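Local coordinates for Lmo2812 protein (Listeria monocytogenes EGD-e, PDB 5ZQA) that is a penicillin-binding protein that probably acts as a serine-type D-Ala-D-Ala carboxypeptidase on the peptide stems of cell-wall peptidoglycan, at residues Ala38-Val43 / Met269-Lys274; Leu87-Leu92 / Val98-Ile103; Ser110-Tyr115 / Leu193-Lys198; Ser211-Leu216 / Gln220-Leu225. All blocks are in the same frame, centred on the assembly; numbering follows the deposited sequence.

Contact 1. Residues Ala38-Val43 / Met269-Lys274; sequences AAVYSV and MEVGFK
G272 O takes a hydrogen bond from K246 NZ, which ties down the last turn of helix 258-272 just where V40 of strand 37-42 comes up against it. The arrangement is the C-terminal helix laid over one face of the five-stranded antiparallel sheet, as in penicillin-binding proteins and serine beta-lactamases. Between these two segments the contact is wholly apolar, and V40 makes the whole of it from the strand side. With chi1 at 58°, CG1 of V40 is wedged between its own backbone N and carbonyl carbon while CG2 stands anti to the N; both methyls thereby face the helix and share the work. Because G272 has no side chain, the backbones come close, V40 CA lying 6.3 Å from G272 CA. On the reverse face of the sheet Y41 stacks on F179, its OH hydrogen-bonded to both E51 and T175. Earlier in the same turn of the helix, M269 lies against V248 and S250 of the adjacent strand 246-255. The helix end itself is held by F273 N donating to M269 O (3.1 Å). V40 CG2 rests 4.2 Å from G272 CA, and V40 CG1 meets V271 CG1 at 4.1 Å, methyl against methyl.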
loop_
_atom_site.group_PDB
_atom_site.type_symbol
_atom_site.label_atom_id
_atom_site.label_comp_id
_atom_site.label_asym_id
_atom_site.label_seq_id
_atom_site.Cartn_x
_atom_site.Cartn_y
_atom_site.Cartn_z
ATOM N N ALA A 38 -5.958 13.225 6.146
ATOM C CA ALA A 38 -6.933 12.356 5.504
ATOM C C ALA A 38 -7.540 13.012 4.290
ATOM O O ALA A 38 -7.589 14.240 4.194
ATOM C CB ALA A 38 -8.015 11.973 6.475
ATOM N N ALA A 39 -8.018 12.190 3.368
ATOM C CA ALA A 39 -8.655 12.707 2.169
ATOM C C ALA A 39 -9.422 11.609 1.458
ATOM O O ALA A 39 -9.178 10.418 1.677
ATOM C CB ALA A 39 -7.610 13.332 1.222
ATOM N N VAL A 40 -10.361 12.007 0.613
ATOM C CA VAL A 40 -10.968 11.056 -0.306
ATOM C C VAL A 40 -11.154 11.778 -1.632
ATOM O O VAL A 40 -11.494 12.971 -1.663
ATOM C CB VAL A 40 -12.299 10.450 0.260
ATOM C CG1 VAL A 40 -13.354 11.540 0.589
ATOM C CG2 VAL A 40 -12.850 9.371 -0.680
ATOM N N TYR A 41 -10.854 11.059 -2.712
ATOM C CA TYR A 41 -10.823 11.622 -4.060
ATOM C C TYR A 41 -11.633 10.789 -5.042
ATOM O O TYR A 41 -11.692 9.567 -4.940
ATOM C CB TYR A 41 -9.383 11.710 -4.591
ATOM C CG TYR A 41 -8.409 12.499 -3.739
ATOM C CD1 TYR A 41 -7.704 11.882 -2.719
ATOM C CD2 TYR A 41 -8.183 13.856 -3.965
ATOM C CE1 TYR A 41 -6.810 12.572 -1.942
ATOM C CE2 TYR A 41 -7.294 14.567 -3.178
ATOM C CZ TYR A 41 -6.605 13.920 -2.166
ATOM O OH TYR A 41 -5.719 14.626 -1.380
ATOM N N SER A 42 -12.217 11.459 -6.027
ATOM C CA SER A 42 -12.812 10.783 -7.171
ATOM C C SER A 42 -11.753 10.443 -8.223
ATOM O O SER A 42 -11.033 11.321 -8.701
ATOM C CB SER A 42 -13.899 11.659 -7.796
ATOM O OG SER A 42 -14.382 11.048 -8.975
ATOM N N VAL A 43 -11.655 9.172 -8.579
ATOM C CA VAL A 43 -10.681 8.726 -9.567
ATOM C C VAL A 43 -10.959 9.300 -10.957
ATOM O O VAL A 43 -10.030 9.635 -11.695
ATOM C CB VAL A 43 -10.656 7.183 -9.637
ATOM C CG1 VAL A 43 -9.948 6.693 -10.891
ATOM C CG2 VAL A 43 -10.000 6.616 -8.382
ATOM N N MET A 269 -15.629 7.150 2.995
ATOM C CA MET A 269 -16.342 6.460 1.926
ATOM C C MET A 269 -17.773 6.992 1.811
ATOM O O MET A 269 -18.298 7.124 0.701
ATOM C CB MET A 269 -16.318 4.940 2.160
ATOM C CG MET A 269 -14.960 4.294 1.843
ATOM S SD MET A 269 -14.497 4.599 0.115
ATOM C CE MET A 269 -12.846 3.890 0.025
ATOM N N GLU A 270 -18.383 7.332 2.947
ATOM C CA GLU A 270 -19.715 7.954 2.948
ATOM C C GLU A 270 -19.700 9.284 2.187
ATOM O O GLU A 270 -20.588 9.563 1.379
ATOM C CB GLU A 270 -20.217 8.171 4.383
ATOM C CG GLU A 270 -21.601 8.810 4.460
ATOM C CD GLU A 270 -22.290 8.574 5.794
ATOM O OE1 GLU A 270 -22.210 7.441 6.318
ATOM O OE2 GLU A 270 -22.919 9.520 6.314
ATOM N N VAL A 271 -18.685 10.100 2.442
ATOM C CA VAL A 271 -18.501 11.351 1.708
ATOM C C VAL A 271 -18.242 11.080 0.233
ATOM O O VAL A 271 -18.803 11.746 -0.651
ATOM C CB VAL A 271 -17.325 12.167 2.299
ATOM C CG1 VAL A 271 -16.979 13.361 1.406
ATOM C CG2 VAL A 271 -17.692 12.636 3.690
ATOM N N GLY A 272 -17.383 10.100 -0.029
ATOM C CA GLY A 272 -16.993 9.787 -1.393
ATOM C C GLY A 272 -18.162 9.445 -2.298
ATOM O O GLY A 272 -18.142 9.759 -3.492
ATOM N N PHE A 273 -19.188 8.809 -1.737
ATOM C CA PHE A 273 -20.345 8.407 -2.534
ATOM C C PHE A 273 -21.604 9.202 -2.220
ATOM O O PHE A 273 -22.698 8.827 -2.646
ATOM C CB PHE A 273 -20.620 6.912 -2.352
ATOM C CG PHE A 273 -19.558 6.044 -2.949
ATOM C CD1 PHE A 273 -19.419 5.943 -4.322
ATOM C CD2 PHE A 273 -18.677 5.350 -2.136
ATOM C CE1 PHE A 273 -18.428 5.158 -4.871
ATOM C CE2 PHE A 273 -17.688 4.559 -2.680
ATOM C CZ PHE A 273 -17.562 4.464 -4.048
ATOM N N LYS A 274 -21.451 10.302 -1.492
ATOM C CA LYS A 274 -22.589 11.160 -1.165
ATOM C C LYS A 274 -23.255 11.720 -2.420
ATOM O O LYS A 274 -22.589 12.084 -3.387
ATOM C CB LYS A 274 -22.153 12.310 -0.259
ATOM C CG LYS A 274 -23.306 13.185 0.215
ATOM C CD LYS A 274 -22.799 14.477 0.834
ATOM C CE LYS A 274 -23.924 15.485 0.995
ATOM N NZ LYS A 274 -23.393 16.833 1.322
#

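Contact 2. Residues Leu87-Leu92 / Val98-Ile103; sequences LDLVRL and VSLYAI
L89 rests its CD1 methyl on the start of helix 100-104. It comes just after strand 86-88 has ended, and its CG lies beside the backbone N, anti to the carbonyl carbon (chi1 -76°). The methyl reaches Y101 N at 3.8 Å and Y101 CB at 3.9 Å, and also L100 CB at 4.1 Å, so that it lies on the first turn of the helix rather than on the Y101 ring. That ring goes elsewhere, to a cation-pi contact with R107. Three residues on, L92 makes a similar approach nearer the N-terminal end of 98-103: its CD1 meets S99 CB at 3.8 Å and lies 4.1 Å from V98 O. One methyl from each leucine thus does the touching, and the touching parts of the two segments run 135° apart, an oblique crossing. The surface they press on is a capped helix start. S99 is the N-cap, its OG accepting from A102 N (3.0 Å, 152° at the hydrogen), while D125 takes L100 N on one carboxylate oxygen and Y101 N on the other. V98 O in turn accepts from N124 ND2. N124 stands two residues after the predicted catalytic S122, the Ser-x-Asn motif of penicillin-binding proteins, and the V98 side chain lies about 5 Å from that of S122, placing this arrangement at the rim of the probable active site.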
loop_
_atom_site.group_PDB
_atom_site.type_symbol
_atom_site.label_atom_id
_atom_site.label_comp_id
_atom_site.label_asym_id
_atom_site.label_seq_id
_atom_site.Cartn_x
_atom_site.Cartn_y
_atom_site.Cartn_z
ATOM N N LEU A 87 12.546 -17.065 -4.939
ATOM C CA LEU A 87 13.506 -16.171 -4.328
ATOM C C LEU A 87 13.647 -16.481 -2.851
ATOM O O LEU A 87 12.723 -17.014 -2.236
ATOM C CB LEU A 87 13.075 -14.720 -4.516
ATOM C CG LEU A 87 12.782 -14.299 -5.943
ATOM C CD1 LEU A 87 12.292 -12.859 -5.914
ATOM C CD2 LEU A 87 14.020 -14.441 -6.812
ATOM N N ASP A 88 14.792 -16.125 -2.284
ATOM C CA ASP A 88 15.055 -16.378 -0.871
ATOM C C ASP A 88 14.789 -15.135 -0.054
ATOM O O ASP A 88 15.335 -14.069 -0.352
ATOM C CB ASP A 88 16.499 -16.828 -0.667
ATOM C CG ASP A 88 16.817 -18.095 -1.423
ATOM O OD1 ASP A 88 16.086 -19.090 -1.248
ATOM O OD2 ASP A 88 17.781 -18.091 -2.219
ATOM N N LEU A 89 13.951 -15.276 0.975
ATOM C CA LEU A 89 13.597 -14.155 1.835
ATOM C C LEU A 89 14.833 -13.547 2.475
ATOM O O LEU A 89 15.673 -14.265 3.029
ATOM C CB LEU A 89 12.626 -14.586 2.931
ATOM C CG LEU A 89 11.192 -14.781 2.461
ATOM C CD1 LEU A 89 10.368 -15.441 3.553
ATOM C CD2 LEU A 89 10.619 -13.414 2.042
ATOM N N VAL A 90 14.942 -12.226 2.386
ATOM C CA VAL A 90 16.030 -11.521 3.036
ATOM C C VAL A 90 15.796 -11.556 4.546
ATOM O O VAL A 90 14.658 -11.621 5.015
ATOM C CB VAL A 90 16.155 -10.053 2.546
ATOM C CG1 VAL A 90 16.149 -9.974 1.025
ATOM C CG2 VAL A 90 15.050 -9.211 3.122
ATOM N N ARG A 91 16.879 -11.540 5.311
ATOM C CA ARG A 91 16.763 -11.471 6.763
ATOM C C ARG A 91 16.619 -10.022 7.187
ATOM O O ARG A 91 17.357 -9.157 6.715
ATOM C CB ARG A 91 17.980 -12.105 7.443
ATOM C CG ARG A 91 17.993 -13.619 7.369
ATOM C CD ARG A 91 19.269 -14.196 7.956
ATOM N NE ARG A 91 19.191 -15.648 8.059
ATOM C CZ ARG A 91 19.385 -16.480 7.041
ATOM N NH1 ARG A 91 19.672 -16.003 5.836
ATOM N NH2 ARG A 91 19.290 -17.791 7.229
ATOM N N LEU A 92 15.653 -9.756 8.058
ATOM C CA LEU A 92 15.440 -8.407 8.562
ATOM C C LEU A 92 16.214 -8.219 9.859
ATOM O O LEU A 92 16.266 -9.127 10.682
ATOM C CB LEU A 92 13.954 -8.150 8.795
ATOM C CG LEU A 92 13.011 -8.359 7.608
ATOM C CD1 LEU A 92 11.576 -8.356 8.109
ATOM C CD2 LEU A 92 13.214 -7.285 6.541
ATOM N N VAL A 98 6.919 -7.003 10.756
ATOM C CA VAL A 98 6.104 -8.092 10.235
ATOM C C VAL A 98 6.880 -8.821 9.146
ATOM O O VAL A 98 7.484 -8.195 8.272
ATOM C CB VAL A 98 4.767 -7.571 9.675
ATOM C CG1 VAL A 98 4.014 -8.662 8.939
ATOM C CG2 VAL A 98 3.910 -6.994 10.803
ATOM N N SER A 99 6.886 -10.146 9.218
ATOM C CA SER A 99 7.620 -10.906 8.231
ATOM C C SER A 99 6.973 -12.245 7.922
ATOM O O SER A 99 6.340 -12.890 8.773
ATOM C CB SER A 99 9.069 -11.107 8.683
ATOM O OG SER A 99 9.223 -12.288 9.437
ATOM N N LEU A 100 7.136 -12.644 6.669
ATOM C CA LEU A 100 6.610 -13.908 6.198
ATOM C C LEU A 100 7.391 -15.055 6.814
ATOM O O LEU A 100 6.815 -16.087 7.160
ATOM C CB LEU A 100 6.675 -13.964 4.664
ATOM C CG LEU A 100 6.175 -15.239 3.984
ATOM C CD1 LEU A 100 4.729 -15.540 4.364
ATOM C CD2 LEU A 100 6.319 -15.139 2.471
ATOM N N TYR A 101 8.703 -14.882 6.949
ATOM C CA TYR A 101 9.523 -15.962 7.491
ATOM C C TYR A 101 9.133 -16.288 8.928
ATOM O O TYR A 101 9.093 -17.458 9.302
ATOM C CB TYR A 101 11.009 -15.617 7.420
ATOM C CG TYR A 101 11.884 -16.748 7.895
ATOM C CD1 TYR A 101 12.205 -17.794 7.055
ATOM C CD2 TYR A 101 12.358 -16.777 9.198
ATOM C CE1 TYR A 101 12.995 -18.843 7.486
ATOM C CE2 TYR A 101 13.156 -17.812 9.636
ATOM C CZ TYR A 101 13.465 -18.841 8.779
ATOM O OH TYR A 101 14.256 -19.888 9.209
ATOM N N ALA A 102 8.843 -15.263 9.725
ATOM C CA ALA A 102 8.579 -15.479 11.152
ATOM C C ALA A 102 7.412 -16.424 11.364
ATOM O O ALA A 102 7.459 -17.270 12.255
ATOM C CB ALA A 102 8.326 -14.152 11.862
ATOM N N ILE A 103 6.374 -16.319 10.540
ATOM C CA ILE A 103 5.194 -17.149 10.759
ATOM C C ILE A 103 5.179 -18.450 9.946
ATOM O O ILE A 103 4.309 -19.293 10.159
ATOM C CB ILE A 103 3.891 -16.365 10.465
ATOM C CG1 ILE A 103 3.795 -15.990 8.989
ATOM C CG2 ILE A 103 3.808 -15.113 11.348
ATOM C CD1 ILE A 103 2.425 -15.466 8.575
#

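Contact 3. Residues Ser110-Tyr115 / Leu193-Lys198; sequences SVRDLY and LETTSK
Y115 and T195 meet through a ring edge, a hydroxyl and two waters. From its CB the tyrosine takes CG anti to the backbone N (chi1 167°), which carries the ring out from helix 111-120 toward helix 192-196. Along the CD1-CE1 edge, in the ring plane, water 1 sits 3.7 Å from Y115 CD1. The next carbon, Y115 CE1, has T195 OG1 at 3.6 Å, again near the plane, so the threonine oxygen approaches C-H edges and not the pi face. At the tip Y115 OH binds water 2 at 2.8 Å, and this water reaches T195 OG1 at 2.7 Å. Water 1 closes a second bridge: it accepts from R112 NH1 (3.0 Å) and lies 2.8 Å from T195 OG1. R112 stands one helical turn before Y115, its guanidinium in a cation-pi contact with W83, whose ring also packs edge-to-face with Y115. Helix 111-120 begins at an N-cap, where S110 OG accepts from D113 N. The Y115 side chain lies about 5 Å from that of E191, which with H189 holds a magnesium ion. T195 OG1 therefore serves as a hub for both water bridges. As a hydroxyl it can donate to only one of them, so at least one water must donate to it, and the two helices are joined through two waters and a C-H edge rather than by a direct hydrogen bond.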
loop_
_atom_site.group_PDB
_atom_site.type_symbol
_atom_site.label_atom_id
_atom_site.label_comp_id
_atom_site.label_asym_id
_atom_site.label_seq_id
_atom_site.Cartn_x
_atom_site.Cartn_y
_atom_site.Cartn_z
ATOM N N SER A 110 7.818 -18.330 -4.317
ATOM C CA SER A 110 7.629 -17.788 -5.654
ATOM C C SER A 110 7.379 -16.288 -5.592
ATOM O O SER A 110 6.899 -15.763 -4.585
ATOM C CB SER A 110 6.462 -18.474 -6.366
ATOM O OG SER A 110 5.230 -18.121 -5.765
ATOM N N VAL A 111 7.730 -15.597 -6.670
ATOM C CA VAL A 111 7.435 -14.175 -6.804
ATOM C C VAL A 111 5.948 -13.898 -6.588
ATOM O O VAL A 111 5.582 -12.928 -5.915
ATOM C CB VAL A 111 7.895 -13.655 -8.187
ATOM C CG1 VAL A 111 7.295 -12.297 -8.497
ATOM C CG2 VAL A 111 9.433 -13.627 -8.239
ATOM N N ARG A 112 5.089 -14.766 -7.121
ATOM C CA ARG A 112 3.655 -14.659 -6.877
ATOM C C ARG A 112 3.340 -14.628 -5.382
ATOM O O ARG A 112 2.627 -13.743 -4.898
ATOM C CB ARG A 112 2.917 -15.823 -7.542
ATOM C CG ARG A 112 1.473 -16.018 -7.096
ATOM C CD ARG A 112 0.593 -14.818 -7.399
ATOM N NE ARG A 112 0.442 -14.619 -8.838
ATOM C CZ ARG A 112 -0.149 -13.569 -9.394
ATOM N NH1 ARG A 112 -0.654 -12.595 -8.635
ATOM N NH2 ARG A 112 -0.217 -13.492 -10.718
ATOM N N ASP A 113 3.899 -15.586 -4.645
ATOM C CA ASP A 113 3.580 -15.688 -3.226
ATOM C C ASP A 113 4.186 -14.528 -2.434
ATOM O O ASP A 113 3.589 -14.061 -1.468
ATOM C CB ASP A 113 4.067 -17.016 -2.651
ATOM C CG ASP A 113 3.174 -18.185 -3.033
ATOM O OD1 ASP A 113 2.073 -17.968 -3.587
ATOM O OD2 ASP A 113 3.568 -19.331 -2.743
ATOM N N LEU A 114 5.361 -14.053 -2.848
ATOM C CA LEU A 114 5.987 -12.908 -2.188
ATOM C C LEU A 114 5.155 -11.647 -2.394
ATOM O O LEU A 114 4.937 -10.876 -1.459
ATOM C CB LEU A 114 7.400 -12.701 -2.717
ATOM C CG LEU A 114 8.383 -13.819 -2.364
ATOM C CD1 LEU A 114 9.657 -13.629 -3.162
ATOM C CD2 LEU A 114 8.684 -13.813 -0.874
ATOM N N TYR A 115 4.703 -11.449 -3.627
ATOM C CA TYR A 115 3.794 -10.351 -3.960
ATOM C C TYR A 115 2.503 -10.429 -3.135
ATOM O O TYR A 115 2.074 -9.426 -2.551
ATOM C CB TYR A 115 3.531 -10.390 -5.471
ATOM C CG TYR A 115 2.388 -9.554 -5.993
ATOM C CD1 TYR A 115 1.130 -10.113 -6.169
ATOM C CD2 TYR A 115 2.585 -8.237 -6.382
ATOM C CE1 TYR A 115 0.075 -9.375 -6.665
ATOM C CE2 TYR A 115 1.539 -7.489 -6.890
ATOM C CZ TYR A 115 0.286 -8.065 -7.029
ATOM O OH TYR A 115 -0.767 -7.334 -7.533
ATOM N N LEU A 193 -6.330 -5.363 -7.712
ATOM C CA LEU A 193 -7.495 -5.474 -6.849
ATOM C C LEU A 193 -7.953 -6.928 -6.707
ATOM O O LEU A 193 -8.646 -7.262 -5.752
ATOM C CB LEU A 193 -8.628 -4.594 -7.377
ATOM C CG LEU A 193 -8.268 -3.109 -7.525
ATOM C CD1 LEU A 193 -9.432 -2.372 -8.156
ATOM C CD2 LEU A 193 -7.931 -2.513 -6.178
ATOM N N GLU A 194 -7.555 -7.791 -7.640
ATOM C CA GLU A 194 -7.845 -9.212 -7.509
ATOM C C GLU A 194 -7.175 -9.776 -6.260
ATOM O O GLU A 194 -7.714 -10.688 -5.628
ATOM C CB GLU A 194 -7.399 -9.975 -8.766
ATOM C CG GLU A 194 -8.239 -9.612 -9.992
ATOM C CD GLU A 194 -7.726 -10.228 -11.295
ATOM O OE1 GLU A 194 -6.977 -11.227 -11.249
ATOM O OE2 GLU A 194 -8.089 -9.708 -12.372
ATOM N N THR A 195 -6.017 -9.225 -5.891
ATOM C CA THR A 195 -5.318 -9.677 -4.696
ATOM C C THR A 195 -5.787 -8.907 -3.459
ATOM O O THR A 195 -6.081 -9.510 -2.429
ATOM C CB THR A 195 -3.777 -9.545 -4.852
ATOM O OG1 THR A 195 -3.332 -10.377 -5.930
ATOM C CG2 THR A 195 -3.053 -9.970 -3.584
ATOM N N THR A 196 -5.900 -7.583 -3.576
ATOM C CA THR A 196 -6.201 -6.765 -2.400
ATOM C C THR A 196 -7.647 -6.897 -1.937
ATOM O O THR A 196 -7.972 -6.489 -0.823
ATOM C CB THR A 196 -5.875 -5.262 -2.641
ATOM O OG1 THR A 196 -6.674 -4.748 -3.716
ATOM C CG2 THR A 196 -4.386 -5.082 -2.977
ATOM N N SER A 197 -8.510 -7.491 -2.755
ATOM C CA SER A 197 -9.900 -7.682 -2.344
ATOM C C SER A 197 -10.108 -8.970 -1.560
ATOM O O SER A 197 -11.209 -9.211 -1.062
ATOM C CB SER A 197 -10.831 -7.684 -3.555
ATOM O OG SER A 197 -10.552 -8.804 -4.377
ATOM N N LYS A 198 -9.069 -9.796 -1.446
ATOM C CA LYS A 198 -9.210 -11.092 -0.783
ATOM C C LYS A 198 -8.926 -11.029 0.727
ATOM O O LYS A 198 -7.828 -10.652 1.146
ATOM C CB LYS A 198 -8.277 -12.116 -1.434
ATOM C CG LYS A 198 -8.643 -12.503 -2.861
ATOM C CD LYS A 198 -7.669 -13.560 -3.377
ATOM C CE LYS A 198 -8.054 -14.051 -4.761
ATOM N NZ LYS A 198 -7.060 -15.028 -5.284
HETATM O O HOH W 1 -1.625 -12.533 -5.800
HETATM O O HOH W 2 -2.941 -8.957 -8.162
#

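Contact 4. Residues Ser211-Leu216 / Gln220-Leu225; sequences STNDLL and QGLDGL
N213 ND2 points at a cis peptide: it lies 3.6 Å from G224 O, the carbonyl of the G224-L225 bond, a polar approach without a hydrogen bond. That link follows a classic beta bulge, D223 and G224 both facing T240, in edge strand 222-230 of the main sheet. Opposite the strand the chain folds into a type I turn from N213 to L216, braced inside by an Asx turn in which N213 OD1 accepts from L215 N (3.0 Å, the donor tilted 29° from the carbonyl plane). Just before it S211 OG takes N213 N in an ST turn. The amide is thus held at its oxygen by the turn, with its nitrogen turned to the strand. Between turn and strand sits L222, its CG anti to the backbone N (chi1 -175°), which brings CD2 against the turn. L216 crosses it at about a right angle, the CD2 methyls of the two residues 4.1 Å apart, and L216 CD2 also reaches L222 O at 3.8 Å. D223 turns away from the turn, to a salt bridge with R247. The strand continues into K226, the predicted substrate-binding lysine of the KTG motif. L222 CD2 touches both L215 CB and N213 ND2, each at 3.7 Å.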
loop_
_atom_site.group_PDB
_atom_site.type_symbol
_atom_site.label_atom_id
_atom_site.label_comp_id
_atom_site.label_asym_id
_atom_site.label_seq_id
_atom_site.Cartn_x
_atom_site.Cartn_y
_atom_site.Cartn_z
ATOM N N SER A 211 -5.513 -11.069 5.365
ATOM C CA SER A 211 -5.463 -9.645 5.048
ATOM C C SER A 211 -5.502 -8.764 6.284
ATOM O O SER A 211 -6.237 -9.031 7.237
ATOM C CB SER A 211 -6.616 -9.255 4.137
ATOM O OG SER A 211 -6.507 -7.880 3.796
ATOM N N THR A 212 -4.714 -7.699 6.246
ATOM C CA THR A 212 -4.772 -6.652 7.256
ATOM C C THR A 212 -5.936 -5.680 7.021
ATOM O O THR A 212 -6.221 -4.827 7.872
ATOM C CB THR A 212 -3.465 -5.842 7.290
ATOM O OG1 THR A 212 -3.244 -5.257 6.000
ATOM C CG2 THR A 212 -2.266 -6.729 7.659
ATOM N N ASN A 213 -6.606 -5.795 5.874
ATOM C CA ASN A 213 -7.728 -4.907 5.556
ATOM C C ASN A 213 -9.020 -5.414 6.178
ATOM O O ASN A 213 -9.713 -6.254 5.597
ATOM C CB ASN A 213 -7.889 -4.772 4.037
ATOM C CG ASN A 213 -8.998 -3.804 3.643
ATOM O OD1 ASN A 213 -9.796 -3.355 4.477
ATOM N ND2 ASN A 213 -9.059 -3.485 2.355
ATOM N N ASP A 214 -9.358 -4.876 7.343
ATOM C CA ASP A 214 -10.528 -5.345 8.087
ATOM C C ASP A 214 -11.864 -4.901 7.491
ATOM O O ASP A 214 -12.911 -5.346 7.948
ATOM C CB ASP A 214 -10.452 -4.877 9.542
ATOM C CG ASP A 214 -9.336 -5.556 10.322
ATOM O OD1 ASP A 214 -8.862 -6.630 9.889
ATOM O OD2 ASP A 214 -8.939 -5.021 11.378
ATOM N N LEU A 215 -11.849 -4.021 6.493
ATOM C CA LEU A 215 -13.105 -3.523 5.930
ATOM C C LEU A 215 -13.611 -4.326 4.739
ATOM O O LEU A 215 -14.682 -4.037 4.207
ATOM C CB LEU A 215 -12.966 -2.055 5.515
ATOM C CG LEU A 215 -12.906 -1.039 6.652
ATOM C CD1 LEU A 215 -12.644 0.353 6.062
ATOM C CD2 LEU A 215 -14.205 -1.040 7.446
ATOM N N LEU A 216 -12.838 -5.313 4.296
ATOM C CA LEU A 216 -13.307 -6.176 3.225
ATOM C C LEU A 216 -14.567 -6.907 3.681
ATOM O O LEU A 216 -14.568 -7.552 4.727
ATOM C CB LEU A 216 -12.220 -7.172 2.808
ATOM C CG LEU A 216 -10.980 -6.549 2.165
ATOM C CD1 LEU A 216 -9.883 -7.610 2.036
ATOM C CD2 LEU A 216 -11.298 -5.932 0.802
ATOM N N GLN A 220 -19.633 -1.993 1.084
ATOM C CA GLN A 220 -19.973 -2.485 -0.240
ATOM C C GLN A 220 -19.073 -1.826 -1.274
ATOM O O GLN A 220 -18.821 -0.623 -1.215
ATOM C CB GLN A 220 -21.452 -2.228 -0.558
ATOM C CG GLN A 220 -21.926 -2.924 -1.815
ATOM C CD GLN A 220 -21.600 -2.157 -3.074
ATOM O OE1 GLN A 220 -21.612 -0.924 -3.083
ATOM N NE2 GLN A 220 -21.306 -2.880 -4.149
ATOM N N GLY A 221 -18.559 -2.638 -2.192
ATOM C CA GLY A 221 -17.742 -2.129 -3.275
ATOM C C GLY A 221 -16.270 -1.953 -2.928
ATOM O O GLY A 221 -15.465 -1.678 -3.812
ATOM N N LEU A 222 -15.911 -2.099 -1.655
ATOM C CA LEU A 222 -14.521 -1.887 -1.250
ATOM C C LEU A 222 -13.649 -3.064 -1.670
ATOM O O LEU A 222 -13.952 -4.212 -1.332
ATOM C CB LEU A 222 -14.417 -1.665 0.265
ATOM C CG LEU A 222 -12.995 -1.306 0.713
ATOM C CD1 LEU A 222 -12.896 0.156 1.056
ATOM C CD2 LEU A 222 -12.520 -2.165 1.867
ATOM N N ASP A 223 -12.569 -2.788 -2.398
ATOM C CA ASP A 223 -11.734 -3.870 -2.921
ATOM C C ASP A 223 -10.230 -3.630 -2.734
ATOM O O ASP A 223 -9.405 -4.332 -3.324
ATOM C CB ASP A 223 -12.048 -4.139 -4.405
ATOM C CG ASP A 223 -12.096 -2.880 -5.267
ATOM O OD1 ASP A 223 -11.645 -1.804 -4.824
ATOM O OD2 ASP A 223 -12.604 -2.978 -6.414
ATOM N N GLY A 224 -9.879 -2.679 -1.875
ATOM C CA GLY A 224 -8.477 -2.405 -1.588
ATOM C C GLY A 224 -8.371 -1.322 -0.526
ATOM O O GLY A 224 -9.402 -0.853 -0.031
ATOM N N LEU A 225 -7.159 -0.869 -0.203
ATOM C CA LEU A 225 -5.952 -1.192 -0.942
ATOM C C LEU A 225 -4.769 -1.634 -0.058
ATOM O O LEU A 225 -4.120 -2.630 -0.348
ATOM C CB LEU A 225 -5.540 0.027 -1.774
ATOM C CG LEU A 225 -4.548 -0.142 -2.919
ATOM C CD1 LEU A 225 -5.052 -1.160 -3.939
ATOM C CD2 LEU A 225 -4.326 1.205 -3.591
#

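In the fold
Contacts 1 and 2 mark opposite sides of the molecule, their centres 36 Å apart, with contacts 3 and 4 between them. Neighbours join directly: M269 CE of contact 1 meets L222 CD1 of contact 4 at 3.9 Å, where the C-terminal helix lies on the sheet. T196 OG1 of contact 3 probably hydrogen-bonds D223 O of contact 4 (2.8 Å), and L114 CD2 of contact 3 packs on L89 CD2 of contact 2 (3.5 Å). Two contacts come near the predicted active site, side chain to side chain: V98 of contact 2 lies about 7 Å from S62, the predicted acyl-ester serine, and L225 of contact 4 about 5 Å from K226. Contact 3 lies nearer the magnesium, about 7 Å from the Y115 side chain.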